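Local coordinates for protein PaxB (Photorhabdus luminescens, PDB 6EK4) that probably acts as the B component of a two-component alpha-helical pore-forming toxin related to YaxAB, at residues A[38-43]-A[147-152]; A[113-118]-A[322-327]; A[161-166]-A[269-274]; A[232-237]-A[243-248]; A[314-319]-A[330-335]. All coordinates share one frame; numbering follows the deposited sequence.

The five contacts are strung along a rod-like, all-helical molecule. Contacts 2 and 5 lie toward one end, their centres about 11 Å apart, touching through Ile324 CD1 and Thr319 O at 3.9 Å. Contact 1 lies nearer the middle, followed by contact 3 about 22 Å on, centre to centre, and contact 4 a further 34 Å away. Centres of contacts 2 and 4 are about 109 Å apart. Helix 247-321 runs through contacts 3, 4 and 5, while contacts 1 and 3 share helix 149-193. Along the chain, contact 2 alternates with contacts 1 and 5 and encloses contacts 3 and 4. Contacts 1 to 3 tie parts over 100 residues apart, contacts 4 and 5 successive helices.

Contact 1 of 5, residues A[38-43]-A[147-152]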
# COMPACT_ATOMS: atom_id res chain seq x y z
N SER A 38 1.02 6.33 9.36
CA SER A 38 0.74 5.44 10.49
C SER A 38 1.17 6.07 11.82
O SER A 38 0.66 5.72 12.88
CB SER A 38 1.44 4.09 10.30
OG SER A 38 2.85 4.24 10.20
N GLY A 39 2.12 7.00 11.76
CA GLY A 39 2.56 7.76 12.93
C GLY A 39 3.45 6.99 13.88
O GLY A 39 3.49 7.29 15.08
N ILE A 40 4.18 6.01 13.36
CA ILE A 40 5.12 5.22 14.16
C ILE A 40 6.52 5.84 14.13
O ILE A 40 7.28 5.70 15.08
CB ILE A 40 5.15 3.75 13.69
CG1 ILE A 40 3.74 3.14 13.73
CG2 ILE A 40 6.10 2.93 14.56
CD1 ILE A 40 3.59 1.86 12.94
N GLU A 41 6.85 6.52 13.03
CA GLU A 41 8.06 7.34 12.88
C GLU A 41 9.29 6.54 12.45
O GLU A 41 9.92 6.87 11.43
CB GLU A 41 8.37 8.15 14.15
CG GLU A 41 9.25 9.38 13.93
CD GLU A 41 8.54 10.50 13.19
OE1 GLU A 41 8.44 10.44 11.94
OE2 GLU A 41 8.08 11.45 13.86
N ILE A 42 9.66 5.51 13.21
CA ILE A 42 10.74 4.61 12.81
C ILE A 42 10.33 3.84 11.55
O ILE A 42 11.17 3.59 10.68
CB ILE A 42 11.16 3.64 13.94
CG1 ILE A 42 12.46 2.91 13.59
CG2 ILE A 42 10.06 2.62 14.23
CD1 ILE A 42 13.66 3.83 13.41
N ILE A 43 9.05 3.49 11.45
CA ILE A 43 8.50 2.88 10.24
C ILE A 43 8.52 3.89 9.10
O ILE A 43 8.84 3.54 7.96
CB ILE A 43 7.05 2.37 10.47
CG1 ILE A 43 7.03 1.23 11.50
CG2 ILE A 43 6.41 1.92 9.16
CD1 ILE A 43 7.61 -0.08 11.02
N GLU A 147 7.76 -6.30 11.50
CA GLU A 147 7.85 -6.77 12.88
C GLU A 147 6.67 -6.24 13.69
O GLU A 147 6.51 -5.03 13.84
CB GLU A 147 9.17 -6.35 13.54
CG GLU A 147 10.33 -7.27 13.20
CD GLU A 147 11.65 -6.82 13.81
OE1 GLU A 147 12.69 -7.45 13.51
OE2 GLU A 147 11.65 -5.83 14.58
N ARG A 148 5.85 -7.17 14.20
CA ARG A 148 4.62 -6.86 14.94
C ARG A 148 3.75 -5.76 14.32
O ARG A 148 3.18 -4.93 15.02
CB ARG A 148 4.91 -6.57 16.42
CG ARG A 148 5.79 -5.35 16.70
CD ARG A 148 5.75 -4.98 18.18
NE ARG A 148 6.93 -4.23 18.59
CZ ARG A 148 7.19 -3.88 19.85
NH1 ARG A 148 6.36 -4.21 20.84
NH2 ARG A 148 8.30 -3.21 20.13
N LEU A 149 3.64 -5.78 12.99
CA LEU A 149 2.76 -4.85 12.28
C LEU A 149 1.38 -5.49 12.09
O LEU A 149 0.37 -4.78 12.06
CB LEU A 149 3.36 -4.45 10.93
CG LEU A 149 3.12 -2.98 10.56
CD1 LEU A 149 4.03 -2.06 11.35
CD2 LEU A 149 3.31 -2.76 9.07
N GLU A 150 1.35 -6.81 11.96
CA GLU A 150 0.10 -7.58 12.04
C GLU A 150 -0.53 -7.46 13.43
O GLU A 150 -1.75 -7.49 13.58
CB GLU A 150 0.34 -9.05 11.71
CG GLU A 150 0.62 -9.34 10.24
CD GLU A 150 -0.65 -9.52 9.41
OE1 GLU A 150 -0.61 -10.31 8.45
OE2 GLU A 150 -1.67 -8.87 9.72
N SER A 151 0.33 -7.32 14.44
CA SER A 151 -0.11 -7.08 15.82
C SER A 151 -0.72 -5.69 15.96
O SER A 151 -1.77 -5.52 16.58
CB SER A 151 1.07 -7.24 16.78
OG SER A 151 0.67 -7.03 18.13
N SER A 152 -0.04 -4.69 15.39
CA SER A 152 -0.52 -3.30 15.42
C SER A 152 -1.83 -3.12 14.66
O SER A 152 -2.73 -2.43 15.13
CB SER A 152 0.54 -2.35 14.85
OG SER A 152 1.69 -2.33 15.68
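Leu149 presents one methyl group, CD1, to two isoleucines. The terminal methyl of Ile43 comes to 4.1 Å from it, CD1 to CD1, and the two side chains meet at a slant. Ile40 adds its own end, with its CD1 4.3 Å from CD1 of Leu149. In Ile43, CG1 stands beside the backbone N and anti to the carbonyl carbon (chi1 -65°), which sends CD1 across to the leucine. The CA atoms of Ile43 and Leu149 are 9.8 Å apart, so only the ends of the side chains meet, and the buried surface is a modest 97 Å².

Polar interactions stay within 147-152, where they fasten the first turn of a helix. Arg148 occupies the N-cap position, and its carbonyl O receives both the backbone N and the hydroxyl of Ser152. The hydroxyl bond, from Ser152 OG to Arg148 O, measures 3.1 Å and lies in the carbonyl plane.

The apolar cluster joins the start of helix 42-73, with Ile40 of the loop before it, to the start of helix 149-193. Helix 247-321 completes it as a third partner: Val288 touches both Ile43 and Leu149, while His289 lies against Leu149 and Glu150.

Contact 2 of 5, residues A[113-118]-A[322-327]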
# COMPACT_ATOMS: atom_id res chain seq x y z
N ARG A 113 44.17 -16.33 -28.25
CA ARG A 113 44.64 -15.65 -27.05
C ARG A 113 43.96 -14.28 -26.89
O ARG A 113 43.68 -13.85 -25.77
CB ARG A 113 46.17 -15.49 -27.08
CG ARG A 113 46.83 -15.55 -25.71
CD ARG A 113 48.35 -15.55 -25.81
NE ARG A 113 48.84 -16.63 -26.67
CZ ARG A 113 50.11 -16.78 -27.04
NH1 ARG A 113 51.05 -15.93 -26.63
NH2 ARG A 113 50.45 -17.80 -27.82
N ASN A 114 43.71 -13.61 -28.01
CA ASN A 114 42.96 -12.35 -28.02
C ASN A 114 41.47 -12.57 -27.78
O ASN A 114 40.81 -11.74 -27.15
CB ASN A 114 43.15 -11.63 -29.36
CG ASN A 114 44.59 -11.21 -29.60
OD1 ASN A 114 45.32 -10.88 -28.67
ND2 ASN A 114 45.00 -11.21 -30.87
N LEU A 115 40.94 -13.69 -28.28
CA LEU A 115 39.54 -14.04 -28.08
C LEU A 115 39.26 -14.34 -26.61
O LEU A 115 38.28 -13.84 -26.05
CB LEU A 115 39.16 -15.24 -28.96
CG LEU A 115 37.67 -15.61 -29.04
CD1 LEU A 115 37.35 -16.27 -30.38
CD2 LEU A 115 37.22 -16.50 -27.89
N LYS A 116 40.12 -15.14 -25.98
CA LYS A 116 40.01 -15.43 -24.55
C LYS A 116 40.10 -14.15 -23.72
O LYS A 116 39.33 -13.97 -22.77
CB LYS A 116 41.12 -16.39 -24.10
CG LYS A 116 40.94 -17.84 -24.55
CD LYS A 116 42.16 -18.67 -24.16
CE LYS A 116 42.08 -20.09 -24.69
NZ LYS A 116 41.19 -20.97 -23.87
N LYS A 117 41.02 -13.27 -24.09
CA LYS A 117 41.24 -12.02 -23.36
C LYS A 117 40.03 -11.08 -23.43
O LYS A 117 39.71 -10.41 -22.45
CB LYS A 117 42.49 -11.30 -23.89
CG LYS A 117 43.01 -10.19 -23.00
CD LYS A 117 44.08 -9.36 -23.69
CE LYS A 117 43.46 -8.35 -24.65
NZ LYS A 117 44.50 -7.58 -25.39
N ASP A 118 39.39 -11.02 -24.59
CA ASP A 118 38.17 -10.22 -24.76
C ASP A 118 36.99 -10.82 -24.01
O ASP A 118 36.26 -10.11 -23.32
CB ASP A 118 37.81 -10.07 -26.25
CG ASP A 118 38.74 -9.12 -26.99
OD1 ASP A 118 39.65 -8.53 -26.36
OD2 ASP A 118 38.56 -8.96 -28.22
N GLY A 322 37.35 -25.04 -22.45
CA GLY A 322 37.95 -26.07 -23.30
C GLY A 322 38.36 -25.53 -24.66
O GLY A 322 38.97 -24.46 -24.75
N LYS A 323 38.02 -26.27 -25.71
CA LYS A 323 38.37 -25.89 -27.08
C LYS A 323 37.45 -24.77 -27.55
O LYS A 323 36.25 -24.77 -27.25
CB LYS A 323 38.26 -27.09 -28.02
CG LYS A 323 39.29 -27.10 -29.14
CD LYS A 323 40.66 -27.53 -28.62
CE LYS A 323 41.74 -27.37 -29.68
NZ LYS A 323 43.09 -27.67 -29.13
N ILE A 324 38.01 -23.81 -28.29
CA ILE A 324 37.27 -22.62 -28.71
C ILE A 324 36.44 -22.92 -29.96
O ILE A 324 37.00 -23.14 -31.03
CB ILE A 324 38.21 -21.42 -29.00
CG1 ILE A 324 39.23 -21.23 -27.87
CG2 ILE A 324 37.40 -20.15 -29.21
CD1 ILE A 324 38.63 -21.09 -26.48
N ASP A 325 35.12 -22.93 -29.81
CA ASP A 325 34.21 -23.08 -30.94
C ASP A 325 33.78 -21.69 -31.42
O ASP A 325 32.66 -21.25 -31.17
CB ASP A 325 33.01 -23.95 -30.57
CG ASP A 325 32.30 -24.52 -31.79
OD1 ASP A 325 32.05 -23.77 -32.76
OD2 ASP A 325 31.98 -25.73 -31.78
N GLN A 326 34.71 -21.01 -32.08
CA GLN A 326 34.51 -19.68 -32.69
C GLN A 326 33.07 -19.33 -33.07
O GLN A 326 32.55 -18.29 -32.66
CB GLN A 326 35.40 -19.54 -33.94
CG GLN A 326 35.56 -20.82 -34.75
CD GLN A 326 36.03 -20.59 -36.17
OE1 GLN A 326 36.18 -19.45 -36.62
NE2 GLN A 326 36.27 -21.68 -36.89
N GLN A 327 32.42 -20.20 -33.84
CA GLN A 327 31.10 -19.91 -34.41
C GLN A 327 29.97 -20.15 -33.42
O GLN A 327 28.87 -19.61 -33.58
CB GLN A 327 30.88 -20.74 -35.68
CG GLN A 327 29.77 -20.22 -36.57
CD GLN A 327 29.84 -20.76 -37.99
OE1 GLN A 327 30.93 -20.95 -38.55
NE2 GLN A 327 28.68 -21.01 -38.59
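The turn between helix 247-321 and helix 326-348 rests on helix 101-141 chiefly through Ile324, whose two branches serve different partners. The CG2 methyl meets the forked end of Leu115, 3.9 Å from Leu115 CD2 and 4.1 Å from Leu115 CD1. The two side chains run alongside one another, pointing opposite ways. Leu115 offers both methyls because its CG stands anti to the backbone N (chi1 -171°), carrying the fork toward the turn.

The other branch of Ile324 ends in CD1, which lies against the far end of Lys116, 4.0 Å from Lys116 CE and 3.7 Å from Lys116 NZ. The lysine chain is extended as far as CE, and its last torsion (chi4 -79°) turns NZ aside. Its amino group makes a weak hydrogen bond to the carbonyl O of Ile320, at the end of the preceding helix.

Two helices linked by so short a connection form an alpha-helical hairpin, and here a third helix supports its bend. Asp325 stands at the N-cap position of the returning helix, its OD1 making a weak hydrogen bond to the backbone N of Asp328. Gln326 packs instead on Leu84, Thr85 and Asp88 of helix 80-90. On the supporting helix, Asp118 is hydrogen-bonded through OD2 to the hydroxyl of Tyr80.

Contact 3 of 5, residues A[161-166]-A[269-274]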
# COMPACT_ATOMS: atom_id res chain seq x y z
N ALA A 161 -13.19 -0.84 16.47
CA ALA A 161 -14.44 -1.57 16.71
C ALA A 161 -15.20 -1.03 17.92
O ALA A 161 -16.41 -0.80 17.84
CB ALA A 161 -14.15 -3.05 16.88
N GLU A 162 -14.48 -0.82 19.02
CA GLU A 162 -15.11 -0.32 20.26
C GLU A 162 -15.46 1.18 20.20
O GLU A 162 -16.39 1.62 20.88
CB GLU A 162 -14.26 -0.64 21.50
CG GLU A 162 -12.84 -0.10 21.51
CD GLU A 162 -12.04 -0.57 22.72
OE1 GLU A 162 -12.65 -0.98 23.72
OE2 GLU A 162 -10.79 -0.54 22.65
N ILE A 163 -14.72 1.96 19.40
CA ILE A 163 -15.07 3.36 19.17
C ILE A 163 -16.36 3.45 18.34
O ILE A 163 -17.26 4.21 18.68
CB ILE A 163 -13.93 4.15 18.48
CG1 ILE A 163 -12.80 4.42 19.48
CG2 ILE A 163 -14.44 5.48 17.93
CD1 ILE A 163 -11.52 4.90 18.84
N GLN A 164 -16.42 2.68 17.26
CA GLN A 164 -17.63 2.60 16.43
C GLN A 164 -18.82 2.09 17.24
O GLN A 164 -19.95 2.55 17.05
CB GLN A 164 -17.40 1.71 15.21
CG GLN A 164 -16.58 2.38 14.11
CD GLN A 164 -16.41 1.50 12.88
OE1 GLN A 164 -16.58 1.95 11.75
NE2 GLN A 164 -16.08 0.23 13.10
N ALA A 165 -18.56 1.13 18.13
CA ALA A 165 -19.59 0.59 19.02
C ALA A 165 -20.08 1.62 20.04
O ALA A 165 -21.27 1.66 20.36
CB ALA A 165 -19.07 -0.65 19.74
N ASP A 166 -19.16 2.44 20.54
CA ASP A 166 -19.49 3.50 21.49
C ASP A 166 -20.35 4.57 20.83
O ASP A 166 -21.38 4.97 21.37
CB ASP A 166 -18.22 4.12 22.08
CG ASP A 166 -18.46 4.86 23.39
OD1 ASP A 166 -19.63 5.02 23.80
OD2 ASP A 166 -17.47 5.27 24.01
N ASP A 269 -18.56 13.82 19.46
CA ASP A 269 -17.57 14.61 18.72
C ASP A 269 -16.14 14.20 19.07
O ASP A 269 -15.29 14.12 18.19
CB ASP A 269 -17.76 16.11 18.99
CG ASP A 269 -18.96 16.69 18.25
OD1 ASP A 269 -19.82 15.91 17.80
OD2 ASP A 269 -19.04 17.93 18.13
N ASP A 270 -15.89 13.94 20.35
CA ASP A 270 -14.58 13.46 20.80
C ASP A 270 -14.28 12.05 20.27
O ASP A 270 -13.13 11.75 19.95
CB ASP A 270 -14.48 13.48 22.33
CG ASP A 270 -14.38 14.89 22.89
OD1 ASP A 270 -13.58 15.70 22.36
OD2 ASP A 270 -15.09 15.20 23.87
N LEU A 271 -15.30 11.20 20.19
CA LEU A 271 -15.14 9.86 19.64
C LEU A 271 -14.90 9.88 18.13
O LEU A 271 -14.15 9.06 17.60
CB LEU A 271 -16.37 8.99 19.95
CG LEU A 271 -16.51 8.52 21.41
CD1 LEU A 271 -17.91 7.98 21.66
CD2 LEU A 271 -15.46 7.47 21.75
N LYS A 272 -15.55 10.82 17.43
CA LYS A 272 -15.36 10.98 15.99
C LYS A 272 -13.98 11.52 15.62
O LYS A 272 -13.48 11.27 14.52
CB LYS A 272 -16.47 11.86 15.39
CG LYS A 272 -17.80 11.13 15.25
CD LYS A 272 -18.91 12.06 14.77
CE LYS A 272 -20.27 11.38 14.87
NZ LYS A 272 -21.37 12.24 14.35
N ILE A 273 -13.37 12.27 16.54
CA ILE A 273 -11.97 12.69 16.38
C ILE A 273 -11.04 11.49 16.51
O ILE A 273 -10.15 11.30 15.69
CB ILE A 273 -11.59 13.78 17.41
CG1 ILE A 273 -12.33 15.08 17.11
CG2 ILE A 273 -10.08 14.03 17.40
CD1 ILE A 273 -12.41 16.04 18.28
N GLN A 274 -11.27 10.67 17.54
CA GLN A 274 -10.49 9.44 17.75
C GLN A 274 -10.66 8.46 16.58
O GLN A 274 -9.72 7.75 16.23
CB GLN A 274 -10.90 8.75 19.05
CG GLN A 274 -10.56 9.51 20.32
CD GLN A 274 -11.10 8.83 21.56
OE1 GLN A 274 -10.65 7.75 21.93
NE2 GLN A 274 -12.06 9.47 22.22
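Ile163 reaches across to Leu271 and Gln274, and its side chain can be traced outward atom by atom. From CA the bond to CB already heads toward helix 247-321, and at CB the chain divides. The short branch, CG2, is anti to the backbone N and lies over the backbone of the opposing helix, 3.6 Å from the carbonyl O of Leu271. The same methyl also approaches the leucine side chain, with Ile163 CG2 4.4 Å from Leu271 CD2. The longer branch runs through CG1, which stands beside the backbone N, and ends at CD1, 3.9 Å from CB of Gln274.

One turn further along helix 149-193, Asp166 takes up the end of Leu271. The aspartate lies roughly perpendicular to the leucine, with Asp166 OD2 3.6 Å from Leu271 CD1 and 3.7 Å from Leu271 CD2. This is a van der Waals contact between a carboxylate and methyl groups. Gln274 holds its own amide at the border through two weak hydrogen bonds, from its NE2 to Asp270 O and from Arg159 NH2 to its OE1. Leu275 and Val278 extend the apolar surface around Ile163.

The local helix axes approach to 9.8 Å and run antiparallel at 155°, burying 228 Å² between the two short segments. Such side-by-side pairing of long antiparallel helices is characteristic of the elongated alpha-helical pore-forming toxins, and here it builds part of the rod.

Contact 4 of 5, residues A[232-237]-A[243-248]; sequences EIAKKI and KGLKYI
Lys243 meets Lys235 of helix 217-237 with its backbone alone: its carbonyl O lies 3.7 Å from Lys235 CE and 3.8 Å from Lys235 NZ, while its own side chain leads away from that helix. Lys235 bends at chi3 (69°), which brings its CE alongside that carbonyl. The backbone N of Lys243 is hydrogen-bonded to OD1 of Asn240, a residue that Lys235 also touches.

After Gly244, the chain turns Leu245 inward as the apolar centre of the contact. Its CG swings away from the backbone N (chi1 -169°), and the methyls divide the work: Leu245 CD2 lies 3.6 Å from the CB of Ala234, and Leu245 CD1 lies 4.2 Å from CG of Lys235. Leu250 joins both Leu245 and Ala234, so the next helix closes over the same patch. The backbone of Leu245 is hydrogen-bonded to that of Ile204.

Lys246 then takes the N-cap position and packs on Tyr203. Tyr247 opens the long helix and anchors it with a hydrogen bond from its hydroxyl to the carbonyl O of Phe200; its side chain also packs on Ile191 of helix 149-193.

The link is a helix-connection-helix unit: the chain leaves helix 217-237, doubles back through an extended connection and starts helix 247-321 in roughly the same direction, near one end of the elongated bundle.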
# COMPACT_ATOMS: atom_id res chain seq x y z
N GLU A 232 -45.52 11.71 32.62
CA GLU A 232 -44.98 10.40 33.01
C GLU A 232 -43.46 10.35 32.85
O GLU A 232 -42.76 9.77 33.69
CB GLU A 232 -45.62 9.29 32.17
CG GLU A 232 -45.38 7.88 32.71
CD GLU A 232 -45.64 6.80 31.67
OE1 GLU A 232 -45.21 6.96 30.51
OE2 GLU A 232 -46.26 5.77 32.03
N ILE A 233 -42.95 10.95 31.78
CA ILE A 233 -41.51 11.00 31.51
C ILE A 233 -40.81 11.92 32.51
O ILE A 233 -39.79 11.55 33.09
CB ILE A 233 -41.22 11.46 30.07
CG1 ILE A 233 -41.72 10.42 29.07
CG2 ILE A 233 -39.72 11.70 29.87
CD1 ILE A 233 -41.92 10.95 27.66
N ALA A 234 -41.35 13.12 32.69
CA ALA A 234 -40.77 14.11 33.60
C ALA A 234 -40.70 13.60 35.03
O ALA A 234 -39.70 13.79 35.72
CB ALA A 234 -41.56 15.41 33.54
N LYS A 235 -41.78 12.94 35.48
CA LYS A 235 -41.83 12.37 36.82
C LYS A 235 -40.75 11.30 37.04
O LYS A 235 -40.15 11.24 38.11
CB LYS A 235 -43.22 11.77 37.09
CG LYS A 235 -44.29 12.81 37.37
CD LYS A 235 -45.69 12.20 37.43
CE LYS A 235 -45.88 11.32 38.65
NZ LYS A 235 -47.28 10.82 38.76
N LYS A 236 -40.52 10.48 36.02
CA LYS A 236 -39.51 9.42 36.08
C LYS A 236 -38.08 9.99 36.16
O LYS A 236 -37.22 9.41 36.82
CB LYS A 236 -39.64 8.50 34.87
CG LYS A 236 -38.79 7.23 34.94
CD LYS A 236 -39.19 6.24 33.86
CE LYS A 236 -38.33 4.98 33.90
NZ LYS A 236 -36.93 5.23 33.47
N ILE A 237 -37.86 11.12 35.49
CA ILE A 237 -36.55 11.78 35.48
C ILE A 237 -36.24 12.44 36.83
O ILE A 237 -35.11 12.37 37.31
CB ILE A 237 -36.47 12.84 34.35
CG1 ILE A 237 -36.56 12.16 32.98
CG2 ILE A 237 -35.18 13.65 34.45
CD1 ILE A 237 -37.07 13.07 31.89
N LYS A 243 -45.97 12.17 44.18
CA LYS A 243 -46.69 13.44 44.11
C LYS A 243 -47.07 13.82 42.69
O LYS A 243 -46.65 13.17 41.73
CB LYS A 243 -45.83 14.55 44.72
CG LYS A 243 -45.34 14.28 46.13
CD LYS A 243 -44.28 15.28 46.54
CE LYS A 243 -43.70 14.95 47.91
NZ LYS A 243 -42.55 15.83 48.25
N GLY A 244 -47.85 14.89 42.56
CA GLY A 244 -48.17 15.48 41.27
C GLY A 244 -47.02 16.33 40.76
O GLY A 244 -46.11 16.66 41.52
N LEU A 245 -47.07 16.69 39.48
CA LEU A 245 -45.98 17.42 38.83
C LEU A 245 -46.32 18.90 38.67
O LEU A 245 -47.41 19.24 38.19
CB LEU A 245 -45.70 16.80 37.46
CG LEU A 245 -44.43 17.26 36.73
CD1 LEU A 245 -43.18 16.87 37.51
CD2 LEU A 245 -44.39 16.67 35.33
N LYS A 246 -45.40 19.77 39.07
CA LYS A 246 -45.54 21.21 38.86
C LYS A 246 -45.09 21.59 37.46
O LYS A 246 -44.40 20.82 36.79
CB LYS A 246 -44.72 21.99 39.89
CG LYS A 246 -45.12 21.76 41.34
CD LYS A 246 -44.62 22.88 42.23
CE LYS A 246 -44.78 22.55 43.71
NZ LYS A 246 -44.55 23.75 44.57
N TYR A 247 -45.48 22.78 37.01
CA TYR A 247 -45.09 23.27 35.68
C TYR A 247 -43.60 23.56 35.63
O TYR A 247 -42.93 23.22 34.66
CB TYR A 247 -45.89 24.52 35.30
CG TYR A 247 -47.39 24.30 35.29
CD1 TYR A 247 -47.99 23.52 34.31
CD2 TYR A 247 -48.20 24.89 36.25
CE1 TYR A 247 -49.36 23.32 34.29
CE2 TYR A 247 -49.57 24.70 36.25
CZ TYR A 247 -50.15 23.91 35.27
OH TYR A 247 -51.51 23.73 35.27
N ILE A 248 -43.08 24.21 36.68
CA ILE A 248 -41.64 24.48 36.78
C ILE A 248 -40.81 23.19 36.83
O ILE A 248 -39.67 23.17 36.36
CB ILE A 248 -41.29 25.37 38.00
CG1 ILE A 248 -41.66 24.68 39.33
CG2 ILE A 248 -41.98 26.72 37.89
CD1 ILE A 248 -40.50 24.02 40.04

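Contact 5 of 5, residues A[314-319]-A[330-335]; sequences KQLQNT and TKIIHK
The flat carboxamide of Gln315 meets Ile332, which arrives from the opposite direction and touches it with two methyls. Ile332 CD1 lies 3.6 Å from Gln315 NE2, and Ile332 CG2 lies 3.7 Å from Gln315 CD. With chi1 near trans (-165°), the glutamine chain runs straight out and carries the amide across to the isoleucine. Its OE1 has a stronger partner in the hydroxyl of Tyr14, with a weak hydrogen bond to Gln336 NE2 besides.

The other flat group, the imidazole of His334, turns an edge to its own helix: ND1 donates to Thr330 O at 2.8 Å, close to the ring plane. That carbonyl also accepts the backbone N of His334, the two donors coming from opposite faces of its plane.

Leu316 completes the apolar interface, its CD2 3.5 Å from Ile332 CG2; the two lie side by side, tips pointing opposite ways. Thr319 OG1 donates to the carbonyl O of Gln315, one turn back.

Gln315, Leu316 and Ile332 join the two arms of the hairpin formed by helices 247-321 and 326-348. Helix 101-141 covers Leu316 through Val119, Val122 and Leu126, while Phe81 of helix 80-90 packs on Thr330 and Ile333.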
# COMPACT_ATOMS: atom_id res chain seq x y z
N LYS A 314 28.75 -17.40 -17.05
CA LYS A 314 29.14 -18.81 -17.05
C LYS A 314 28.95 -19.47 -18.41
O LYS A 314 29.62 -20.45 -18.73
CB LYS A 314 28.35 -19.57 -15.97
CG LYS A 314 28.81 -21.01 -15.75
CD LYS A 314 28.62 -21.44 -14.30
CE LYS A 314 28.59 -22.95 -14.15
NZ LYS A 314 27.24 -23.52 -14.44
N GLN A 315 28.03 -18.94 -19.22
CA GLN A 315 27.81 -19.43 -20.58
C GLN A 315 29.01 -19.13 -21.47
O GLN A 315 29.45 -19.98 -22.25
CB GLN A 315 26.54 -18.80 -21.17
CG GLN A 315 26.02 -19.49 -22.42
CD GLN A 315 24.66 -18.95 -22.85
OE1 GLN A 315 24.33 -17.80 -22.60
NE2 GLN A 315 23.88 -19.80 -23.52
N LEU A 316 29.54 -17.91 -21.35
CA LEU A 316 30.75 -17.51 -22.08
C LEU A 316 32.00 -18.15 -21.48
O LEU A 316 32.99 -18.36 -22.19
CB LEU A 316 30.89 -15.99 -22.08
CG LEU A 316 29.77 -15.20 -22.75
CD1 LEU A 316 29.92 -13.71 -22.47
CD2 LEU A 316 29.73 -15.46 -24.25
N GLN A 317 31.96 -18.44 -20.19
CA GLN A 317 33.08 -19.10 -19.50
C GLN A 317 33.30 -20.51 -20.05
O GLN A 317 34.42 -20.90 -20.35
CB GLN A 317 32.82 -19.16 -17.99
CG GLN A 317 34.00 -19.66 -17.16
CD GLN A 317 35.20 -18.73 -17.21
OE1 GLN A 317 35.06 -17.51 -17.17
NE2 GLN A 317 36.39 -19.31 -17.29
N ASN A 318 32.21 -21.26 -20.19
CA ASN A 318 32.27 -22.64 -20.69
C ASN A 318 32.68 -22.73 -22.16
O ASN A 318 33.15 -23.77 -22.61
CB ASN A 318 30.92 -23.34 -20.48
CG ASN A 318 30.56 -23.51 -19.01
OD1 ASN A 318 31.43 -23.50 -18.14
ND2 ASN A 318 29.27 -23.67 -18.73
N THR A 319 32.50 -21.63 -22.90
CA THR A 319 32.93 -21.56 -24.29
C THR A 319 34.46 -21.47 -24.40
O THR A 319 35.04 -21.99 -25.35
CB THR A 319 32.31 -20.34 -25.01
OG1 THR A 319 30.89 -20.33 -24.79
CG2 THR A 319 32.59 -20.38 -26.51
N THR A 330 29.64 -16.90 -31.41
CA THR A 330 28.89 -15.91 -32.19
C THR A 330 27.38 -16.04 -31.95
O THR A 330 26.67 -15.03 -31.95
CB THR A 330 29.19 -16.04 -33.70
OG1 THR A 330 30.60 -15.87 -33.92
CG2 THR A 330 28.43 -14.99 -34.51
N LYS A 331 26.90 -17.27 -31.76
CA LYS A 331 25.49 -17.51 -31.46
C LYS A 331 25.16 -17.08 -30.02
O LYS A 331 24.10 -16.50 -29.78
CB LYS A 331 25.14 -18.99 -31.65
CG LYS A 331 23.64 -19.25 -31.81
CD LYS A 331 23.21 -20.54 -31.12
CE LYS A 331 23.04 -20.34 -29.62
NZ LYS A 331 22.76 -21.62 -28.92
N ILE A 332 26.06 -17.37 -29.09
CA ILE A 332 25.87 -17.03 -27.68
C ILE A 332 25.78 -15.51 -27.49
O ILE A 332 24.95 -15.02 -26.72
CB ILE A 332 27.00 -17.58 -26.78
CG1 ILE A 332 27.08 -19.12 -26.87
CG2 ILE A 332 26.82 -17.15 -25.33
CD1 ILE A 332 25.79 -19.84 -26.52
N ILE A 333 26.65 -14.78 -28.19
CA ILE A 333 26.65 -13.31 -28.12
C ILE A 333 25.36 -12.73 -28.69
O ILE A 333 24.75 -11.85 -28.07
CB ILE A 333 27.87 -12.72 -28.86
CG1 ILE A 333 29.16 -13.04 -28.09
CG2 ILE A 333 27.74 -11.21 -29.01
CD1 ILE A 333 30.43 -12.85 -28.89
N HIS A 334 24.93 -13.23 -29.85
CA HIS A 334 23.71 -12.74 -30.49
C HIS A 334 22.44 -13.10 -29.71
O HIS A 334 21.46 -12.35 -29.74
CB HIS A 334 23.61 -13.25 -31.94
CG HIS A 334 24.40 -12.43 -32.91
ND1 HIS A 334 25.75 -12.61 -33.11
CD2 HIS A 334 24.03 -11.42 -33.74
CE1 HIS A 334 26.19 -11.75 -34.01
NE2 HIS A 334 25.16 -11.02 -34.41
N LYS A 335 22.46 -14.23 -29.01
CA LYS A 335 21.35 -14.63 -28.16
C LYS A 335 21.30 -13.73 -26.92
O LYS A 335 20.23 -13.29 -26.50
CB LYS A 335 21.47 -16.10 -27.74
CG LYS A 335 20.15 -16.74 -27.35
CD LYS A 335 20.36 -18.08 -26.66
CE LYS A 335 19.04 -18.69 -26.22
NZ LYS A 335 19.23 -19.87 -25.33